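Local coordinates for protein phosphoglycerate dehydrogenase (Lactobacillus plantarum, PDB 3EVT) that probably catalyses the NAD-dependent oxidation of 3-phosphoglycerate to 3-phosphohydroxypyruvate, as a member of the D-isomer specific 2-hydroxyacid dehydrogenase family, at residues P49-I54 with Y74-A79; A88-I93 with F289-A294; T235-A240 with S247-D252; E257-D262 with V271-H276. All coordinates share one frame; numbering follows the deposited sequence.

Interaction 1 of 4, residues P49-I54 with Y74-A79; sequences PLLKTI and YLPLKA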
loop_
_atom_site.group_PDB
_atom_site.type_symbol
_atom_site.label_atom_id
_atom_site.label_comp_id
_atom_site.label_asym_id
_atom_site.label_seq_id
_atom_site.Cartn_x
_atom_site.Cartn_y
_atom_site.Cartn_z
ATOM N N PRO A 49 33.079 -16.371 -6.993
ATOM C CA PRO A 49 33.841 -17.276 -7.865
ATOM C C PRO A 49 33.439 -18.754 -7.712
ATOM O O PRO A 49 33.484 -19.493 -8.697
ATOM C CB PRO A 49 35.293 -17.059 -7.400
ATOM C CG PRO A 49 35.313 -15.599 -6.996
ATOM C CD PRO A 49 33.945 -15.353 -6.355
ATOM N N LEU A 50 33.050 -19.164 -6.500
ATOM C CA LEU A 50 32.587 -20.534 -6.249
ATOM C C LEU A 50 31.342 -20.906 -7.014
ATOM O O LEU A 50 31.090 -22.089 -7.236
ATOM C CB LEU A 50 32.334 -20.765 -4.774
ATOM C CG LEU A 50 33.657 -20.961 -4.059
ATOM C CD1 LEU A 50 33.415 -21.005 -2.580
ATOM C CD2 LEU A 50 34.289 -22.253 -4.572
ATOM N N LEU A 51 30.563 -19.914 -7.433
ATOM C CA LEU A 51 29.395 -20.223 -8.243
ATOM C C LEU A 51 29.824 -21.177 -9.385
ATOM O O LEU A 51 29.286 -22.267 -9.542
ATOM C CB LEU A 51 28.704 -18.936 -8.757
ATOM C CG LEU A 51 27.428 -19.030 -9.628
ATOM C CD1 LEU A 51 26.412 -20.012 -9.022
ATOM C CD2 LEU A 51 26.771 -17.633 -9.947
ATOM N N LYS A 52 30.812 -20.771 -10.162
ATOM C CA LYS A 52 31.390 -21.630 -11.215
ATOM C C LYS A 52 31.840 -23.023 -10.741
ATOM O O LYS A 52 31.462 -24.051 -11.330
ATOM C CB LYS A 52 32.595 -20.922 -11.848
ATOM N N THR A 53 32.676 -23.056 -9.705
ATOM C CA THR A 53 33.177 -24.341 -9.185
ATOM C C THR A 53 31.993 -25.268 -8.886
ATOM O O THR A 53 31.874 -26.355 -9.471
ATOM C CB THR A 53 33.952 -24.166 -7.889
ATOM O OG1 THR A 53 34.850 -23.060 -8.007
ATOM C CG2 THR A 53 34.722 -25.425 -7.576
ATOM N N ILE A 54 31.100 -24.797 -8.003
ATOM C CA ILE A 54 29.914 -25.546 -7.546
ATOM C C ILE A 54 29.062 -26.107 -8.698
ATOM O O ILE A 54 28.734 -27.316 -8.732
ATOM C CB ILE A 54 29.088 -24.666 -6.578
ATOM C CG1 ILE A 54 29.874 -24.460 -5.287
ATOM C CG2 ILE A 54 27.779 -25.319 -6.218
ATOM C CD1 ILE A 54 29.363 -23.329 -4.430
ATOM N N TYR A 74 27.242 -11.318 -16.422
ATOM C CA TYR A 74 28.281 -12.294 -16.629
ATOM C C TYR A 74 27.982 -13.559 -15.847
ATOM O O TYR A 74 28.899 -14.335 -15.553
ATOM C CB TYR A 74 29.643 -11.714 -16.215
ATOM N N LEU A 75 26.710 -13.766 -15.509
ATOM C CA LEU A 75 26.293 -14.918 -14.701
ATOM C C LEU A 75 26.073 -16.127 -15.597
ATOM O O LEU A 75 25.491 -15.988 -16.661
ATOM C CB LEU A 75 24.992 -14.600 -13.958
ATOM C CG LEU A 75 25.003 -13.583 -12.812
ATOM C CD1 LEU A 75 23.575 -13.389 -12.308
ATOM C CD2 LEU A 75 25.952 -13.986 -11.665
ATOM N N PRO A 76 26.512 -17.327 -15.174
ATOM C CA PRO A 76 26.367 -18.450 -16.096
ATOM C C PRO A 76 24.915 -18.786 -16.309
ATOM O O PRO A 76 24.422 -19.795 -15.809
ATOM C CB PRO A 76 27.079 -19.599 -15.372
ATOM C CG PRO A 76 27.053 -19.227 -13.951
ATOM C CD PRO A 76 27.211 -17.725 -13.942
ATOM N N LEU A 77 24.238 -17.944 -17.079
ATOM C CA LEU A 77 22.804 -18.060 -17.284
ATOM C C LEU A 77 22.354 -19.447 -17.697
ATOM O O LEU A 77 21.399 -19.986 -17.116
ATOM C CB LEU A 77 22.336 -17.021 -18.302
ATOM C CG LEU A 77 22.572 -15.573 -17.866
ATOM C CD1 LEU A 77 22.399 -14.574 -19.052
ATOM C CD2 LEU A 77 21.653 -15.220 -16.686
ATOM N N LYS A 78 23.030 -20.020 -18.697
ATOM C CA LYS A 78 22.650 -21.344 -19.213
ATOM C C LYS A 78 22.835 -22.467 -18.193
ATOM O O LYS A 78 21.971 -23.307 -18.065
ATOM C CB LYS A 78 23.358 -21.679 -20.540
ATOM N N ALA A 79 23.941 -22.488 -17.471
ATOM C CA ALA A 79 24.089 -23.461 -16.399
ATOM C C ALA A 79 22.964 -23.374 -15.330
ATOM O O ALA A 79 22.352 -24.391 -14.958
ATOM C CB ALA A 79 25.476 -23.346 -15.754
#

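Interaction 2 of 4, residues A88-I93 with F289-A294; sequences ANTSGI and FPIFAA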
loop_
_atom_site.group_PDB
_atom_site.type_symbol
_atom_site.label_atom_id
_atom_site.label_comp_id
_atom_site.label_asym_id
_atom_site.label_seq_id
_atom_site.Cartn_x
_atom_site.Cartn_y
_atom_site.Cartn_z
ATOM N N ALA A 88 17.443 -14.017 -8.134
ATOM C CA ALA A 88 16.819 -12.701 -7.930
ATOM C C ALA A 88 17.945 -11.699 -7.863
ATOM O O ALA A 88 19.092 -12.081 -7.547
ATOM C CB ALA A 88 16.002 -12.645 -6.653
ATOM N N ASN A 89 17.614 -10.429 -8.160
ATOM C CA ASN A 89 18.551 -9.321 -8.073
ATOM C C ASN A 89 18.011 -8.244 -7.138
ATOM O O ASN A 89 17.148 -8.529 -6.302
ATOM C CB ASN A 89 18.897 -8.798 -9.465
ATOM C CG ASN A 89 17.764 -8.081 -10.097
ATOM O OD1 ASN A 89 16.697 -7.925 -9.504
ATOM N ND2 ASN A 89 17.976 -7.632 -11.329
ATOM N N THR A 90 18.554 -7.027 -7.247
ATOM C CA THR A 90 18.242 -5.914 -6.350
ATOM C C THR A 90 17.709 -4.662 -7.069
ATOM O O THR A 90 17.997 -3.538 -6.648
ATOM C CB THR A 90 19.497 -5.463 -5.587
ATOM O OG1 THR A 90 20.592 -5.430 -6.512
ATOM C CG2 THR A 90 19.828 -6.428 -4.397
ATOM N N SER A 91 16.941 -4.820 -8.134
ATOM C CA SER A 91 16.344 -3.631 -8.731
ATOM C C SER A 91 15.162 -3.023 -7.979
ATOM O O SER A 91 14.617 -3.613 -7.038
ATOM C CB SER A 91 15.979 -3.844 -10.201
ATOM O OG SER A 91 15.215 -5.001 -10.346
ATOM N N GLY A 92 14.793 -1.800 -8.371
ATOM C CA GLY A 92 13.582 -1.162 -7.856
ATOM C C GLY A 92 13.666 -0.456 -6.515
ATOM O O GLY A 92 12.651 0.079 -6.018
ATOM N N ILE A 93 14.860 -0.436 -5.914
ATOM C CA ILE A 93 14.981 0.072 -4.537
ATOM C C ILE A 93 14.632 1.548 -4.393
ATOM O O ILE A 93 13.775 1.923 -3.562
ATOM C CB ILE A 93 16.359 -0.170 -3.925
ATOM C CG1 ILE A 93 16.671 -1.684 -3.903
ATOM C CG2 ILE A 93 16.352 0.453 -2.493
ATOM C CD1 ILE A 93 18.094 -2.029 -3.411
ATOM N N PHE A 289 19.777 -6.216 1.978
ATOM C CA PHE A 289 19.570 -7.378 2.851
ATOM C C PHE A 289 18.104 -7.809 3.005
ATOM O O PHE A 289 17.818 -9.001 2.896
ATOM C CB PHE A 289 20.206 -7.203 4.233
ATOM C CG PHE A 289 20.029 -8.424 5.122
ATOM C CD1 PHE A 289 20.775 -9.586 4.889
ATOM C CD2 PHE A 289 19.088 -8.428 6.148
ATOM C CE1 PHE A 289 20.613 -10.754 5.692
ATOM C CE2 PHE A 289 18.899 -9.604 6.968
ATOM C CZ PHE A 289 19.657 -10.763 6.730
ATOM N N PRO A 290 17.166 -6.851 3.237
ATOM C CA PRO A 290 15.737 -7.239 3.313
ATOM C C PRO A 290 15.235 -7.949 2.046
ATOM O O PRO A 290 14.315 -8.785 2.140
ATOM C CB PRO A 290 15.018 -5.901 3.449
ATOM C CG PRO A 290 16.014 -4.980 4.087
ATOM C CD PRO A 290 17.362 -5.413 3.522
ATOM N N ILE A 291 15.815 -7.608 0.882
ATOM C CA ILE A 291 15.478 -8.313 -0.360
ATOM C C ILE A 291 15.818 -9.816 -0.264
ATOM O O ILE A 291 14.951 -10.651 -0.468
ATOM C CB ILE A 291 16.061 -7.658 -1.654
ATOM C CG1 ILE A 291 15.421 -6.283 -1.876
ATOM C CG2 ILE A 291 15.753 -8.534 -2.900
ATOM C CD1 ILE A 291 16.141 -5.408 -2.972
ATOM N N PHE A 292 17.055 -10.135 0.070
ATOM C CA PHE A 292 17.476 -11.509 0.385
ATOM C C PHE A 292 16.655 -12.176 1.518
ATOM O O PHE A 292 16.153 -13.264 1.336
ATOM C CB PHE A 292 18.955 -11.556 0.799
ATOM C CG PHE A 292 19.401 -12.941 1.140
ATOM C CD1 PHE A 292 19.366 -13.940 0.154
ATOM C CD2 PHE A 292 19.783 -13.264 2.430
ATOM C CE1 PHE A 292 19.728 -15.231 0.463
ATOM C CE2 PHE A 292 20.131 -14.553 2.759
ATOM C CZ PHE A 292 20.111 -15.532 1.792
ATOM N N ALA A 293 16.519 -11.513 2.656
ATOM C CA ALA A 293 15.731 -12.031 3.780
ATOM C C ALA A 293 14.307 -12.444 3.358
ATOM O O ALA A 293 13.820 -13.546 3.714
ATOM C CB ALA A 293 15.686 -10.979 4.952
ATOM N N ALA A 294 13.660 -11.605 2.552
ATOM C CA ALA A 294 12.298 -11.940 2.031
ATOM C C ALA A 294 12.304 -13.068 1.022
ATOM O O ALA A 294 11.495 -13.995 1.136
ATOM C CB ALA A 294 11.615 -10.699 1.435
#

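Interaction 3 of 4, residues T235-A240 with S247-D252; sequences TALMTA and SMAALD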
loop_
_atom_site.group_PDB
_atom_site.type_symbol
_atom_site.label_atom_id
_atom_site.label_comp_id
_atom_site.label_asym_id
_atom_site.label_seq_id
_atom_site.Cartn_x
_atom_site.Cartn_y
_atom_site.Cartn_z
ATOM N N THR A 235 2.442 30.036 -8.715
ATOM C CA THR A 235 1.351 30.999 -8.638
ATOM C C THR A 235 -0.002 30.415 -9.028
ATOM O O THR A 235 -0.975 30.527 -8.257
ATOM C CB THR A 235 1.669 32.256 -9.477
ATOM O OG1 THR A 235 2.759 32.934 -8.832
ATOM C CG2 THR A 235 0.454 33.179 -9.541
ATOM N N ALA A 236 -0.027 29.764 -10.192
ATOM C CA ALA A 236 -1.218 29.054 -10.655
ATOM C C ALA A 236 -1.699 28.049 -9.597
ATOM O O ALA A 236 -2.911 27.967 -9.301
ATOM C CB ALA A 236 -0.928 28.362 -11.957
ATOM N N LEU A 237 -0.745 27.307 -9.015
ATOM C CA LEU A 237 -1.042 26.307 -7.994
ATOM C C LEU A 237 -1.805 26.950 -6.817
ATOM O O LEU A 237 -2.898 26.484 -6.418
ATOM C CB LEU A 237 0.241 25.576 -7.538
ATOM C CG LEU A 237 0.067 24.616 -6.316
ATOM C CD1 LEU A 237 -0.884 23.431 -6.583
ATOM C CD2 LEU A 237 1.371 24.088 -5.743
ATOM N N MET A 238 -1.250 28.037 -6.276
ATOM C CA MET A 238 -1.893 28.699 -5.156
ATOM C C MET A 238 -3.278 29.231 -5.515
ATOM O O MET A 238 -4.206 29.115 -4.701
ATOM C CB MET A 238 -0.986 29.767 -4.536
ATOM C CG MET A 238 0.215 29.139 -3.760
ATOM S SD MET A 238 1.155 30.361 -2.831
ATOM C CE MET A 238 1.979 31.067 -4.249
ATOM N N THR A 239 -3.437 29.749 -6.741
ATOM C CA THR A 239 -4.755 30.192 -7.170
ATOM C C THR A 239 -5.750 29.038 -7.477
ATOM O O THR A 239 -6.938 29.129 -7.123
ATOM C CB THR A 239 -4.694 31.396 -8.213
ATOM O OG1 THR A 239 -4.265 30.934 -9.475
ATOM C CG2 THR A 239 -3.673 32.463 -7.764
ATOM N N ALA A 240 -5.258 27.924 -8.024
ATOM C CA ALA A 240 -6.097 26.703 -8.194
ATOM C C ALA A 240 -6.625 26.154 -6.864
ATOM O O ALA A 240 -7.754 25.667 -6.798
ATOM C CB ALA A 240 -5.347 25.620 -8.902
ATOM N N SER A 247 -7.799 20.163 -4.351
ATOM C CA SER A 247 -8.061 20.076 -2.898
ATOM C C SER A 247 -6.804 20.260 -2.028
ATOM O O SER A 247 -6.904 20.769 -0.915
ATOM C CB SER A 247 -8.741 18.762 -2.517
ATOM O OG SER A 247 -8.118 17.643 -3.135
ATOM N N MET A 248 -5.629 19.863 -2.530
ATOM C CA MET A 248 -4.427 19.724 -1.685
ATOM C C MET A 248 -3.240 19.562 -2.635
ATOM O O MET A 248 -3.420 19.114 -3.784
ATOM C CB MET A 248 -4.498 18.449 -0.803
ATOM C CG MET A 248 -5.407 18.491 0.404
ATOM S SD MET A 248 -4.949 19.511 1.856
ATOM C CE MET A 248 -3.264 19.003 1.890
ATOM N N ALA A 249 -2.041 19.895 -2.154
ATOM C CA ALA A 249 -0.810 19.574 -2.895
ATOM C C ALA A 249 0.275 19.022 -1.969
ATOM O O ALA A 249 0.290 19.311 -0.773
ATOM C CB ALA A 249 -0.308 20.756 -3.611
ATOM N N ALA A 250 1.164 18.209 -2.512
ATOM C CA ALA A 250 2.349 17.795 -1.758
ATOM C C ALA A 250 3.504 17.996 -2.688
ATOM O O ALA A 250 3.569 17.396 -3.756
ATOM C CB ALA A 250 2.256 16.331 -1.305
ATOM N N LEU A 251 4.411 18.878 -2.316
ATOM C CA LEU A 251 5.536 19.107 -3.224
ATOM C C LEU A 251 6.807 18.661 -2.534
ATOM O O LEU A 251 7.141 19.174 -1.482
ATOM C CB LEU A 251 5.628 20.582 -3.620
ATOM C CG LEU A 251 4.321 21.274 -3.948
ATOM C CD1 LEU A 251 4.589 22.821 -3.994
ATOM C CD2 LEU A 251 3.715 20.691 -5.295
ATOM N N ASP A 252 7.505 17.712 -3.135
ATOM C CA ASP A 252 8.792 17.294 -2.603
ATOM C C ASP A 252 9.930 18.009 -3.310
ATOM O O ASP A 252 11.088 17.826 -2.940
ATOM C CB ASP A 252 9.006 15.782 -2.777
ATOM C CG ASP A 252 10.234 15.285 -2.023
ATOM O OD1 ASP A 252 10.375 15.581 -0.812
ATOM O OD2 ASP A 252 11.047 14.567 -2.626
#

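Interaction 4 of 4, residues E257-D262 with V271-H276; sequences EPLPTD and VLITPH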
loop_
_atom_site.group_PDB
_atom_site.type_symbol
_atom_site.label_atom_id
_atom_site.label_comp_id
_atom_site.label_asym_id
_atom_site.label_seq_id
_atom_site.Cartn_x
_atom_site.Cartn_y
_atom_site.Cartn_z
ATOM N N GLU A 257 14.280 26.192 -5.326
ATOM C CA GLU A 257 14.649 25.193 -4.338
ATOM C C GLU A 257 16.098 25.427 -3.944
ATOM O O GLU A 257 16.942 25.525 -4.815
ATOM C CB GLU A 257 14.517 23.787 -4.968
ATOM C CG GLU A 257 14.489 22.599 -3.993
ATOM C CD GLU A 257 14.304 21.291 -4.754
ATOM O OE1 GLU A 257 13.372 21.228 -5.554
ATOM O OE2 GLU A 257 15.109 20.356 -4.608
ATOM N N PRO A 258 16.401 25.487 -2.641
ATOM C CA PRO A 258 15.461 25.369 -1.524
ATOM C C PRO A 258 14.340 26.352 -1.618
ATOM O O PRO A 258 14.520 27.440 -2.174
ATOM C CB PRO A 258 16.303 25.730 -0.300
ATOM C CG PRO A 258 17.678 25.307 -0.669
ATOM C CD PRO A 258 17.802 25.452 -2.194
ATOM N N LEU A 259 13.189 25.990 -1.056
ATOM C CA LEU A 259 12.130 26.971 -0.873
ATOM C C LEU A 259 12.531 27.893 0.261
ATOM O O LEU A 259 12.633 27.443 1.416
ATOM C CB LEU A 259 10.795 26.314 -0.540
ATOM C CG LEU A 259 9.590 27.208 -0.830
ATOM C CD1 LEU A 259 9.486 27.430 -2.348
ATOM C CD2 LEU A 259 8.298 26.581 -0.227
ATOM N N PRO A 260 12.755 29.190 -0.046
ATOM C CA PRO A 260 13.105 30.209 0.983
ATOM C C PRO A 260 12.070 30.292 2.098
ATOM O O PRO A 260 10.859 30.192 1.828
ATOM C CB PRO A 260 13.092 31.519 0.203
ATOM C CG PRO A 260 13.289 31.104 -1.276
ATOM C CD PRO A 260 12.597 29.780 -1.394
ATOM N N THR A 261 12.533 30.558 3.319
ATOM C CA THR A 261 11.712 30.424 4.507
ATOM C C THR A 261 10.558 31.401 4.601
ATOM O O THR A 261 9.677 31.244 5.435
ATOM C CB THR A 261 12.546 30.557 5.796
ATOM O OG1 THR A 261 13.155 31.860 5.845
ATOM C CG2 THR A 261 13.609 29.450 5.895
ATOM N N ASP A 262 10.565 32.419 3.746
ATOM C CA ASP A 262 9.510 33.410 3.753
ATOM C C ASP A 262 8.580 33.188 2.572
ATOM O O ASP A 262 7.713 34.015 2.318
ATOM C CB ASP A 262 10.128 34.802 3.641
ATOM C CG ASP A 262 11.223 34.870 2.560
ATOM O OD1 ASP A 262 11.167 34.157 1.522
ATOM O OD2 ASP A 262 12.173 35.644 2.750
ATOM N N VAL A 271 -0.839 22.676 1.540
ATOM C CA VAL A 271 0.318 22.264 0.749
ATOM C C VAL A 271 1.308 21.623 1.705
ATOM O O VAL A 271 1.616 22.215 2.754
ATOM C CB VAL A 271 0.966 23.444 -0.027
ATOM C CG1 VAL A 271 2.155 22.975 -0.863
ATOM C CG2 VAL A 271 -0.040 24.106 -0.911
ATOM N N LEU A 272 1.766 20.411 1.395
ATOM C CA LEU A 272 2.703 19.738 2.300
ATOM C C LEU A 272 4.048 19.793 1.661
ATOM O O LEU A 272 4.255 19.127 0.674
ATOM C CB LEU A 272 2.348 18.250 2.489
ATOM C CG LEU A 272 0.893 17.826 2.768
ATOM C CD1 LEU A 272 0.687 16.285 2.949
ATOM C CD2 LEU A 272 0.356 18.583 3.931
ATOM N N ILE A 273 4.969 20.561 2.224
ATOM C CA ILE A 273 6.282 20.724 1.635
ATOM C C ILE A 273 7.189 19.689 2.271
ATOM O O ILE A 273 7.284 19.619 3.508
ATOM C CB ILE A 273 6.885 22.171 1.949
ATOM C CG1 ILE A 273 5.905 23.260 1.563
ATOM C CG2 ILE A 273 8.223 22.391 1.204
ATOM C CD1 ILE A 273 5.675 23.365 0.040
ATOM N N THR A 274 7.847 18.871 1.464
ATOM C CA THR A 274 8.883 18.055 2.022
ATOM C C THR A 274 10.131 18.441 1.263
ATOM O O THR A 274 10.069 18.680 0.074
ATOM C CB THR A 274 8.611 16.512 1.894
ATOM O OG1 THR A 274 8.423 16.180 0.507
ATOM C CG2 THR A 274 7.362 16.139 2.681
ATOM N N PRO A 275 11.276 18.503 1.968
ATOM C CA PRO A 275 12.487 19.037 1.350
ATOM C C PRO A 275 13.239 18.064 0.486
ATOM O O PRO A 275 14.337 17.688 0.857
ATOM C CB PRO A 275 13.344 19.433 2.553
ATOM C CG PRO A 275 12.951 18.518 3.639
ATOM C CD PRO A 275 11.485 18.109 3.383
ATOM N N HIS A 276 12.690 17.699 -0.669
ATOM C CA HIS A 276 13.331 16.786 -1.634
ATOM C C HIS A 276 13.836 15.485 -1.004
ATOM O O HIS A 276 14.942 14.999 -1.342
ATOM C CB HIS A 276 14.492 17.469 -2.378
ATOM C CG HIS A 276 14.682 16.979 -3.786
ATOM N ND1 HIS A 276 14.993 17.824 -4.835
ATOM C CD2 HIS A 276 14.605 15.732 -4.321
ATOM C CE1 HIS A 276 15.095 17.121 -5.953
ATOM N NE2 HIS A 276 14.866 15.848 -5.667
#

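Interaction 1 of 4, residues P49-I54 with Y74-A79
Leu-51, on helix 50-56, reaches across to Leu-75 and Pro-76, and its path from CB to tip accounts for the whole contact. CB leaves the helix toward segment 74-79 but meets none of its atoms directly. The first torsion puts CG anti to the backbone N (chi1 -179°), carrying the branch point outward to 4.3 Å from Pro-76 CG. At CG the two methyls part company. The second torsion (chi2 47°) turns CD1 back relative to CA, whereas CD2 continues the extended line and does the touching. It lies 4.0 Å from Pro-76 CD, against the ring carbon next to the proline nitrogen, and 4.1 Å from Leu-75 CD2. One methyl therefore serves two partners. The leucines run at about a right angle to each other, with CD2 of each as the meeting point, while the proline is approached obliquely. Pro-76 is the centre of an inverse gamma turn and also the N-cap of helix 77-82, so Leu-51 packs on the turn that introduces this helix. Both leucines are buried. Met-44 of strand 41-45 and Leu-62 add to the apolar surroundings of Leu-51, and Leu-55, one turn further along helix 50-56, also touches Pro-76. The contact thus joins helices 50-56 and 77-82, which follow neighbouring strands 41-45 and 64-66 of the five-stranded parallel sheet.

Interaction 2 of 4, residues A88-I93 with F289-A294
The turn between strand 86-88 and helix 93-110, where the chain leaves the five-stranded sheet on its way to the nucleotide-binding domain, rests on helix 284-302, which follows the chain's return. One side chain, Ile-291, supplies the helix side of the contact, and its two branches take different partners. The CG1 branch is extended to its tip (chi2 168°), bringing CD1 to 4.0 Å from Thr-90 CA and 4.1 Å from Thr-90 CG2. The same methyl lies against Ile-93, 3.9 Å from Ile-93 CG1 and equally near Ile-93 CD1. Thr-90 and Ile-291 cross at about a right angle. CG2, the shorter branch, faces the backbone instead, 3.7 Å from Asn-89 O. That carbonyl is polar but not wanting for partners, since Gln-66 NE2 and Asn-308 ND2 both bond to it. The closest CA pair, Thr-90 with Ile-291, is 7.0 Å apart, which shows how near the turn comes to the helix. The Asn-89 side chain takes no part in the touching; its ND2 is bonded to Ala-70 O. Around the contact, Ile-291 also packs on Gln-66 of strand 64-66, and Phe-289 on the same helix meets helix 12-21. Pro-290 touches Gly-137 of the second subunit. Helix 284-302 is therefore wedged among strand 64-66, helix 12-21 and the start of helix 93-110.

Interaction 3 of 4, residues T235-A240 with S247-D252
The nearest CA atoms of the two segments are those of Leu-237 and Ala-249, 8.4 Å apart, a spacing that side chains must bridge. Helix 234-242 and strand 248-251 belong, with strand 222-225, to a Rossmann-type beta-alpha-beta unit. Leu-237 bridges the gap alone from the helix. A first torsion of 172° swings CG opposite the main-chain nitrogen and sends both methyls toward the strand, each to its own target. CD1 sits 4.0 Å from Ala-249 CB. CD2, the branch extended from CA, meets Leu-251 tip to tip, 3.9 Å from CD1 and 4.2 Å from CD2 of that residue. Ala-249 and Leu-251 are two residues apart on the strand and so present the same face to the helix. Ala-250, between them, turns to the other face, where Ala-105 of helix 93-110 and Tyr-113 of the second subunit pack against it. Leu-223 on strand 222-225 and Leu-246 also touch Leu-237. Every atom that meets across the two segments is an aliphatic carbon, and all three residues are buried. The contact consequently rests on dispersion and the exclusion of water, with no directional bond between the two segments.

Interaction 4 of 4, residues E257-D262 with V271-H276
Glu-257 presents its carboxylate to the edge of the His-276 imidazole: OE2 lies in the ring plane and accepts a hydrogen bond from ND1. The N-H points almost straight at the oxygen (172°), with ND1 and OE2 2.5 Å apart, a short bond. ND1 meets OE2 on its syn side, 21° out of the carboxylate plane, and the two flat groups are turned 67° against each other. This is a His-carboxylate hydrogen bond at the C-terminal end of a Rossmann-type sheet, consistent with the histidine-carboxylate pair found in active sites of this dehydrogenase family. The second carboxylate oxygen is also held, since Glu-257 OE1 accepts a bond from Thr-254 N, which helps to fix the rotation of the group. Glu-257 reaches the ring because its chain is extended beyond CG. On the histidine side, Pro-275 is the centre of an inverse gamma turn just past strand 271-273. Trp-126 of the second subunit packs on Glu-257, Leu-259 and Pro-275, and Gln-120 of that subunit bonds to Val-271 O and Ile-273 N along the edge strand. Deeper in, two aliphatic side chains cross at about a right angle, Leu-259 CD2 resting 4.2 Å from Ile-273 CD1.

In the fold
Interactions 3 and 4 form one neighbourhood, with centres about 12 Å apart: strands 248-251 and 271-273 are adjacent in the seven-stranded sheet, and Ala-249 O probably accepts a bond from Leu-272 N at 2.8 Å. Interactions 1 and 2 lie around the five-stranded sheet, beyond the chain's centre, their centres about 20 Å apart and nearest atoms about 7 Å. Interaction 2 lies about 32 Å from interaction 4, centre to centre, and its segments enclose interactions 3 and 4 in sequence. It thus sits where the chain departs and returns, while the histidine-carboxylate pair of interaction 4 probably marks the active-site region. Interaction 1 is remote, about 49 Å from interaction 4 between centres.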